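Local coordinates for streptokinase domain B (Streptococcus dysgalactiae subsp. equisimilis, PDB 1QQR), which probably contributes to the non-proteolytic activation of plasminogen by streptokinase, perhaps through protein-protein contacts made by this beta-grasp domain, at residues V14-L19 against K59-Y64. Sequence-based numbering, arbitrary orientation.
Sequences VQFTPL and KNHPGY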
loop_
_atom_site.group_PDB
_atom_site.type_symbol
_atom_site.label_atom_id
_atom_site.label_comp_id
_atom_site.label_asym_id
_atom_site.label_seq_id
_atom_site.Cartn_x
_atom_site.Cartn_y
_atom_site.Cartn_z
ATOM N N VAL A 14 -1.125 -5.283 -0.430
ATOM C CA VAL A 14 -2.451 -5.322 -1.014
ATOM C C VAL A 14 -3.188 -6.608 -0.660
ATOM O O VAL A 14 -2.603 -7.690 -0.627
ATOM C CB VAL A 14 -2.375 -5.196 -2.568
ATOM C CG1 VAL A 14 -1.590 -6.341 -3.148
ATOM C CG2 VAL A 14 -3.768 -5.154 -3.168
ATOM N N GLN A 15 -4.477 -6.459 -0.378
ATOM C CA GLN A 15 -5.356 -7.571 -0.056
ATOM C C GLN A 15 -6.385 -7.658 -1.210
ATOM O O GLN A 15 -6.877 -6.629 -1.699
ATOM C CB GLN A 15 -6.044 -7.306 1.294
ATOM C CG GLN A 15 -7.339 -8.097 1.508
ATOM C CD GLN A 15 -8.001 -7.833 2.867
ATOM O OE1 GLN A 15 -8.234 -6.674 3.260
ATOM N NE2 GLN A 15 -8.317 -8.910 3.586
ATOM N N PHE A 16 -6.707 -8.872 -1.648
ATOM C CA PHE A 16 -7.651 -9.046 -2.751
ATOM C C PHE A 16 -8.896 -9.781 -2.311
ATOM O O PHE A 16 -8.793 -10.844 -1.704
ATOM C CB PHE A 16 -7.001 -9.843 -3.885
ATOM C CG PHE A 16 -5.830 -9.153 -4.533
ATOM C CD1 PHE A 16 -4.547 -9.658 -4.397
ATOM C CD2 PHE A 16 -6.017 -8.020 -5.320
ATOM C CE1 PHE A 16 -3.459 -9.048 -5.044
ATOM C CE2 PHE A 16 -4.943 -7.404 -5.970
ATOM C CZ PHE A 16 -3.660 -7.920 -5.831
ATOM N N THR A 17 -10.070 -9.230 -2.612
ATOM C CA THR A 17 -11.324 -9.894 -2.254
ATOM C C THR A 17 -12.166 -10.215 -3.490
ATOM O O THR A 17 -12.648 -9.321 -4.173
ATOM C CB THR A 17 -12.158 -9.045 -1.286
ATOM O OG1 THR A 17 -11.366 -8.726 -0.140
ATOM C CG2 THR A 17 -13.392 -9.828 -0.816
ATOM N N PRO A 18 -12.348 -11.508 -3.788
ATOM C CA PRO A 18 -13.125 -11.988 -4.938
ATOM C C PRO A 18 -14.613 -11.743 -4.752
ATOM O O PRO A 18 -15.126 -11.954 -3.664
ATOM C CB PRO A 18 -12.778 -13.469 -4.978
ATOM C CG PRO A 18 -12.635 -13.801 -3.544
ATOM C CD PRO A 18 -11.812 -12.644 -3.011
ATOM N N LEU A 19 -15.299 -11.287 -5.802
ATOM C CA LEU A 19 -16.728 -11.012 -5.711
ATOM C C LEU A 19 -17.530 -12.227 -5.251
ATOM O O LEU A 19 -18.456 -12.082 -4.458
ATOM C CB LEU A 19 -17.260 -10.451 -7.028
ATOM C CG LEU A 19 -17.038 -8.934 -7.231
ATOM C CD1 LEU A 19 -17.034 -8.218 -5.878
ATOM C CD2 LEU A 19 -15.726 -8.677 -7.919
ATOM N N LYS A 59 0.570 -12.559 -10.802
ATOM C CA LYS A 59 1.460 -13.593 -10.283
ATOM C C LYS A 59 0.784 -14.538 -9.304
ATOM O O LYS A 59 0.833 -15.746 -9.486
ATOM C CB LYS A 59 2.678 -12.985 -9.595
ATOM C CG LYS A 59 3.523 -12.083 -10.468
ATOM C CD LYS A 59 4.714 -11.526 -9.667
ATOM C CE LYS A 59 5.556 -10.540 -10.477
ATOM N NZ LYS A 59 6.714 -10.015 -9.686
ATOM N N ASN A 60 0.147 -13.999 -8.271
ATOM C CA ASN A 60 -0.491 -14.849 -7.267
ATOM C C ASN A 60 -1.832 -15.444 -7.640
ATOM O O ASN A 60 -2.185 -16.503 -7.143
ATOM C CB ASN A 60 -0.671 -14.095 -5.953
ATOM C CG ASN A 60 0.629 -13.565 -5.403
ATOM O OD1 ASN A 60 1.683 -14.184 -5.552
ATOM N ND2 ASN A 60 0.558 -12.424 -4.741
ATOM N N HIS A 61 -2.587 -14.774 -8.502
ATOM C CA HIS A 61 -3.901 -15.284 -8.863
ATOM C C HIS A 61 -4.226 -15.155 -10.336
ATOM O O HIS A 61 -5.075 -14.347 -10.737
ATOM C CB HIS A 61 -4.961 -14.581 -8.030
ATOM C CG HIS A 61 -4.762 -14.740 -6.557
ATOM N ND1 HIS A 61 -4.267 -13.733 -5.758
ATOM C CD2 HIS A 61 -4.995 -15.790 -5.737
ATOM C CE1 HIS A 61 -4.208 -14.154 -4.507
ATOM N NE2 HIS A 61 -4.645 -15.399 -4.469
ATOM N N PRO A 62 -3.557 -15.970 -11.167
ATOM C CA PRO A 62 -3.767 -15.959 -12.617
ATOM C C PRO A 62 -5.250 -16.264 -12.900
ATOM O O PRO A 62 -5.866 -17.108 -12.241
ATOM C CB PRO A 62 -2.808 -17.046 -13.101
ATOM C CG PRO A 62 -2.852 -18.037 -11.973
ATOM C CD PRO A 62 -2.766 -17.148 -10.753
ATOM N N GLY A 63 -5.829 -15.556 -13.856
ATOM C CA GLY A 63 -7.236 -15.761 -14.146
ATOM C C GLY A 63 -8.150 -14.707 -13.525
ATOM O O GLY A 63 -9.321 -14.608 -13.908
ATOM N N TYR A 64 -7.637 -13.929 -12.568
ATOM C CA TYR A 64 -8.434 -12.882 -11.933
ATOM C C TYR A 64 -7.986 -11.518 -12.416
ATOM O O TYR A 64 -6.883 -11.374 -12.926
ATOM C CB TYR A 64 -8.294 -12.924 -10.411
ATOM C CG TYR A 64 -9.115 -13.985 -9.722
ATOM C CD1 TYR A 64 -8.709 -15.316 -9.709
ATOM C CD2 TYR A 64 -10.309 -13.658 -9.087
ATOM C CE1 TYR A 64 -9.472 -16.296 -9.079
ATOM C CE2 TYR A 64 -11.085 -14.633 -8.456
ATOM C CZ TYR A 64 -10.660 -15.944 -8.454
ATOM O OH TYR A 64 -11.415 -16.900 -7.813
#
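Tyr64 carries its CG beside the backbone N and anti to the carbonyl carbon (chi1 -79°), which sends the phenol ring across toward Pro18, while Phe16, with CG in the same position (chi1 -64°), reaches with its ring toward the His61 side chain. Both pairs lie where, in the beta-grasp fold of the staphylokinase/streptokinase family, the exit of helix 46-60 meets the end of strand 8-18. Side chains alternate along the strand: Phe16 and Pro18 point toward segment 59-64, and the backbones of Gln15 and Thr17 are hydrogen-bonded to strand 111-128. On the other segment, the chain leaves the helix at His61 and reverses in a type II turn from His61 to Tyr64, closed by a bond from Tyr64 N to His61 O of 3.2 Å. Gly63 takes the positive phi of 100° at the third position of that turn, and Tyr64 then opens strand 64-76. No hydrogen bond joins the two segments. They touch loosely through side chains, burying 122 Å² in all, and the backbones stay well apart, with Pro18 CA 8.5 Å from Tyr64 CA. Phe25, from the loop after the strand, brings the two pairs together: it stacks on the imidazole of His61, meets the ring of Tyr64 edge-to-face and also touches Phe16 and Pro18. Ile56 and Leu57 of the helix pack on Phe16, and Val126 touches both Phe16 and Tyr64. The phenol hydroxyl of Tyr64 is hydrogen-bonded to Asp22 OD2, so this largely buried side chain has a partner for its polar end. Val14 CG2 lies 3.7 Å above one face of the Phe16 ring, offset toward its rim. Pro18 CB meets the ring of Tyr64 obliquely at CE2, 4.0 Å away.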